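Long-range contacts in arginase 1, mitochondrial (PDB 6VSU), which hydrolyses L-arginine to urea and L-ornithine with two manganese ions per subunit, and also converts agmatine to putrescine: residues T44-V49 with L93-D98; G138-S143 with D289-N294. All coordinates share one frame; numbering follows the deposited sequence.

In the fold
The chain enters the parallel sheet of the arginase fold through strand 43-48 and returns at strand 93-98, and contact 1 closes this first loop, which carries helix 64-72 and residues Gly75 to Asn78, which bind L-ornithine. Strand 131-136 adds to the other side of strand 43-48, and the turn that follows it opens contact 2. This second loop runs through 145 residues, including the manganese ligands Asp164, His166, Asp168, Asp249 and Asp251, before 289-294 closes it. The two loops follow in series without crossing. Contact 1 pairs strands at one margin of the sheet, contact 2 joins the turn after strand 131-136 to the end of strand 285-291 at the metal centre, and Val49 touches Ile142.

Contact 1. Residues T44-V49 with L93-D98; sequences TSLLGV and LTDVGD
Thr44 accepts the first bond of a parallel strand pair at one margin of the arginase sheet, its O taking the N-H of Thr94 at 2.9 Å. A water links the same carbonyl to Thr94 OG1, and Thr44 CG2 reaches the CD1 methyl of Leu93. Ser45 and Thr94 lie abreast on one face of the sheet. With OG anti to its backbone N (chi1 -156°), Ser45 donates from OG to Thr94 OG1 at 3.0 Å, while Val96 CG1 lies against the same hydroxyl. Leu46 emerges on the other face, and its CD2 meets Leu93 CD1 at 3.6 Å under the cover of helix 303-319. Its backbone is held twice, Leu46 N by Thr94 O and Leu46 O by Val96 N. A beta bulge follows, shifting the pairing by one residue between Leu46 and Gly48. The bulge coincides with an Asx turn, in which Gly97 N bonds to Asp95 OD1 at 2.9 Å from above the carboxylate plane. Arg69 forms salt bridges with both Asp95 and Asp98, and Asp98 N bonds to Glu103 of a neighbouring subunit. Leu47 crosses Val96, CD1 to CG2, on the side covered by helix 111-126. At Gly48 the N-H meets Gly97 O at 2.8 Å, almost straight. A CB on Gly48 would clash with Asp98 OD1, which already lies 3.0 Å from Gly48 CA.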
# COMPACT_ATOMS: atom_id res chain seq x y z
N THR E 44 32.76 -16.24 3.47
CA THR E 44 32.01 -14.96 3.48
C THR E 44 31.53 -14.64 4.91
O THR E 44 30.92 -15.50 5.59
CB THR E 44 30.81 -15.05 2.56
OG1 THR E 44 31.22 -15.48 1.27
CG2 THR E 44 30.14 -13.70 2.48
N SER E 45 31.77 -13.42 5.35
CA SER E 45 31.29 -12.91 6.64
C SER E 45 30.65 -11.55 6.39
O SER E 45 31.32 -10.70 5.83
CB SER E 45 32.40 -12.84 7.61
OG SER E 45 31.89 -12.89 8.91
N LEU E 46 29.37 -11.43 6.72
CA LEU E 46 28.59 -10.19 6.54
C LEU E 46 29.05 -9.15 7.53
O LEU E 46 29.36 -9.48 8.68
CB LEU E 46 27.11 -10.48 6.75
CG LEU E 46 26.51 -11.59 5.91
CD1 LEU E 46 24.99 -11.63 6.12
CD2 LEU E 46 26.82 -11.40 4.44
N LEU E 47 29.14 -7.93 7.07
CA LEU E 47 29.39 -6.76 7.93
C LEU E 47 28.41 -5.66 7.53
O LEU E 47 28.41 -5.28 6.38
CB LEU E 47 30.83 -6.28 7.75
CG LEU E 47 31.18 -5.03 8.53
CD1 LEU E 47 31.13 -5.30 10.01
CD2 LEU E 47 32.55 -4.53 8.14
N GLY E 48 27.54 -5.25 8.45
CA GLY E 48 26.51 -4.25 8.18
C GLY E 48 27.08 -2.89 8.42
O GLY E 48 27.89 -2.71 9.41
N VAL E 49 26.77 -1.97 7.52
CA VAL E 49 27.16 -0.55 7.74
C VAL E 49 25.92 0.31 7.55
O VAL E 49 25.59 0.67 6.40
CB VAL E 49 28.30 -0.18 6.78
CG1 VAL E 49 28.79 1.21 7.14
CG2 VAL E 49 29.43 -1.20 6.88
N LEU E 93 28.79 -19.10 5.11
CA LEU E 93 28.32 -17.76 5.57
C LEU E 93 28.40 -17.65 7.09
O LEU E 93 27.94 -18.53 7.81
CB LEU E 93 26.89 -17.53 5.05
CG LEU E 93 26.32 -16.14 5.33
CD1 LEU E 93 27.09 -15.02 4.62
CD2 LEU E 93 24.84 -16.07 4.94
N THR E 94 29.02 -16.58 7.57
CA THR E 94 28.84 -16.11 8.96
C THR E 94 28.48 -14.62 8.90
O THR E 94 28.49 -14.08 7.83
CB THR E 94 30.08 -16.33 9.85
OG1 THR E 94 31.21 -15.75 9.22
CG2 THR E 94 30.32 -17.79 10.11
N ASP E 95 28.32 -14.00 10.04
CA ASP E 95 27.77 -12.63 10.16
C ASP E 95 28.38 -12.02 11.42
O ASP E 95 28.14 -12.58 12.50
CB ASP E 95 26.25 -12.70 10.26
CG ASP E 95 25.55 -11.35 10.28
OD1 ASP E 95 26.21 -10.27 10.24
OD2 ASP E 95 24.33 -11.39 10.27
N VAL E 96 29.16 -10.96 11.27
CA VAL E 96 29.76 -10.24 12.43
C VAL E 96 28.90 -9.04 12.81
O VAL E 96 29.32 -8.28 13.63
CB VAL E 96 31.22 -9.84 12.19
CG1 VAL E 96 32.06 -11.00 11.69
CG2 VAL E 96 31.30 -8.72 11.20
N GLY E 97 27.70 -8.89 12.28
CA GLY E 97 26.77 -7.83 12.70
C GLY E 97 27.08 -6.47 12.08
O GLY E 97 27.77 -6.37 11.05
N ASP E 98 26.58 -5.45 12.73
CA ASP E 98 26.61 -4.06 12.21
C ASP E 98 27.66 -3.22 12.96
O ASP E 98 27.81 -3.35 14.19
CB ASP E 98 25.24 -3.41 12.40
CG ASP E 98 24.22 -3.98 11.44
OD1 ASP E 98 24.66 -4.72 10.49
OD2 ASP E 98 22.99 -3.72 11.66
O HOH W 1 32.11 -17.20 7.29

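Contact 2. Residues G138-S143 with D289-N294; sequences GDHSIS and DVVEFN. With MN (manganese (II) ion), chain B; NA (sodium ion), chain C.
Glu292 OE2 is gripped by two groups, the backbone N-H of His140 at 2.8 Å and His180 ND1. The His140 bond reaches OE2 on its anti side, 28° out of the carboxylate plane. A bend at chi2 (-74°) curls the Glu292 side chain back to the turn, while OE1 binds the sodium ion that Ser262 and Leu58 also coordinate. Glu292 N donates to Gly138 O at 3.0 Å; the peptide bond preceding Gly138 is cis. Asp139 CB packs against Glu292 OE2 at 3.2 Å, while its carboxylate turns to Ser141. There OD1 accepts the N-H of Ser141, an Asx turn at the start of the 3-10 segment 140-142, and also its hydroxyl.

The contact forms part of the two-manganese active site of arginase, where Glu292 probably binds substrate. His140 ND1 binds one manganese ion at 2.3 Å, with two waters and the carboxylates of Asp164 and Asp168 among the other ligands. Val291 CG2 sits over the centre of one face of the imidazole, 3.4 Å from its centroid, in a CH-pi contact, and its CG1 packs on Ile142 CD1. Ser143 OG donates to Asp289 OD2 at 2.6 Å from above the carboxylate plane. That oxygen also hydrogen-bonds to Tyr245 OH, and Asp289 OD1 to Ser247 OG, which hydrogen-bonds to His140 NE2, a second shell that would help fix the rotation of the metal-binding ring. An alanine in place of Asp289 would probably leave Ser143, Tyr245 and Ser247 without this shared partner and hold the His140 ring less firmly. The contact joins the C-terminal end of strand 285-291, between strands 131-136 and 244-249, to the turn after strand 131-136 and the first residue of helix 143-154.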
# COMPACT_ATOMS: atom_id res chain seq x y z
N GLY E 138 23.08 0.43 3.86
CA GLY E 138 23.96 1.59 3.78
C GLY E 138 23.99 2.17 2.37
O GLY E 138 23.75 1.43 1.37
N ASP E 139 24.20 3.48 2.26
CA ASP E 139 24.30 4.17 0.95
C ASP E 139 25.68 3.86 0.32
O ASP E 139 26.55 3.29 0.97
CB ASP E 139 23.95 5.64 1.11
CG ASP E 139 25.00 6.54 1.77
OD1 ASP E 139 26.23 6.40 1.44
OD2 ASP E 139 24.56 7.43 2.56
N HIS E 140 25.88 4.24 -0.94
CA HIS E 140 27.08 3.83 -1.73
C HIS E 140 28.35 4.53 -1.22
O HIS E 140 29.40 4.18 -1.66
CB HIS E 140 26.82 4.07 -3.24
CG HIS E 140 27.32 2.95 -4.04
ND1 HIS E 140 26.73 2.55 -5.20
CD2 HIS E 140 28.30 2.07 -3.77
CE1 HIS E 140 27.35 1.49 -5.64
NE2 HIS E 140 28.32 1.21 -4.80
N SER E 141 28.28 5.46 -0.27
CA SER E 141 29.49 6.14 0.24
C SER E 141 30.42 5.11 0.88
O SER E 141 31.66 5.34 0.90
CB SER E 141 29.21 7.28 1.16
OG SER E 141 28.62 6.85 2.35
N ILE E 142 29.87 4.03 1.38
CA ILE E 142 30.65 3.08 2.20
C ILE E 142 31.62 2.27 1.32
O ILE E 142 32.61 1.75 1.85
CB ILE E 142 29.69 2.21 2.99
CG1 ILE E 142 29.07 1.15 2.09
CG2 ILE E 142 28.67 3.09 3.73
CD1 ILE E 142 28.17 0.23 2.79
N SER E 143 31.36 2.19 0.02
CA SER E 143 32.22 1.44 -0.89
C SER E 143 33.64 1.98 -0.84
O SER E 143 34.57 1.18 -0.92
CB SER E 143 31.64 1.48 -2.25
OG SER E 143 30.53 0.59 -2.33
N ASP E 289 30.00 -5.72 -1.80
CA ASP E 289 28.98 -4.98 -1.03
C ASP E 289 27.65 -5.08 -1.76
O ASP E 289 27.62 -5.26 -3.01
CB ASP E 289 29.46 -3.58 -0.66
CG ASP E 289 29.71 -2.65 -1.82
OD1 ASP E 289 28.80 -2.49 -2.66
OD2 ASP E 289 30.81 -1.97 -1.80
N VAL E 290 26.58 -4.92 -1.00
CA VAL E 290 25.20 -4.72 -1.53
C VAL E 290 24.61 -3.50 -0.86
O VAL E 290 24.42 -3.53 0.37
CB VAL E 290 24.33 -5.96 -1.31
CG1 VAL E 290 22.92 -5.69 -1.81
CG2 VAL E 290 24.94 -7.14 -2.03
N VAL E 291 24.38 -2.44 -1.63
CA VAL E 291 24.10 -1.09 -1.08
C VAL E 291 22.82 -0.55 -1.73
O VAL E 291 22.37 -1.08 -2.77
CB VAL E 291 25.28 -0.14 -1.34
CG1 VAL E 291 26.56 -0.63 -0.71
CG2 VAL E 291 25.54 0.08 -2.82
N GLU E 292 22.29 0.50 -1.11
CA GLU E 292 21.22 1.39 -1.63
C GLU E 292 19.87 0.66 -1.63
O GLU E 292 18.92 1.22 -2.24
CB GLU E 292 21.63 1.93 -2.99
CG GLU E 292 22.80 2.91 -2.85
CD GLU E 292 22.50 4.28 -2.27
OE1 GLU E 292 21.26 4.58 -2.15
OE2 GLU E 292 23.48 5.08 -2.01
N PHE E 293 19.73 -0.48 -0.95
CA PHE E 293 18.38 -1.01 -0.67
C PHE E 293 17.76 -0.07 0.35
O PHE E 293 18.40 0.22 1.35
CB PHE E 293 18.45 -2.43 -0.15
CG PHE E 293 17.24 -2.89 0.61
CD1 PHE E 293 15.95 -2.59 0.15
CD2 PHE E 293 17.37 -3.68 1.73
CE1 PHE E 293 14.85 -3.00 0.87
CE2 PHE E 293 16.25 -4.12 2.43
CZ PHE E 293 15.00 -3.75 2.01
N ASN E 294 16.64 0.53 0.00
CA ASN E 294 15.90 1.51 0.82
C ASN E 294 14.58 0.87 1.28
O ASN E 294 13.61 0.94 0.54
CB ASN E 294 15.60 2.80 0.05
CG ASN E 294 15.00 3.84 0.95
OD1 ASN E 294 14.43 3.51 2.00
ND2 ASN E 294 15.17 5.08 0.56
MN MN B . 25.51 4.02 -6.50
NA NA C . 19.98 6.69 -0.92
O HOH W 2 24.22 5.35 -7.55
O HOH W 3 24.92 6.01 -5.24
O HOH W 4 19.36 9.26 -1.98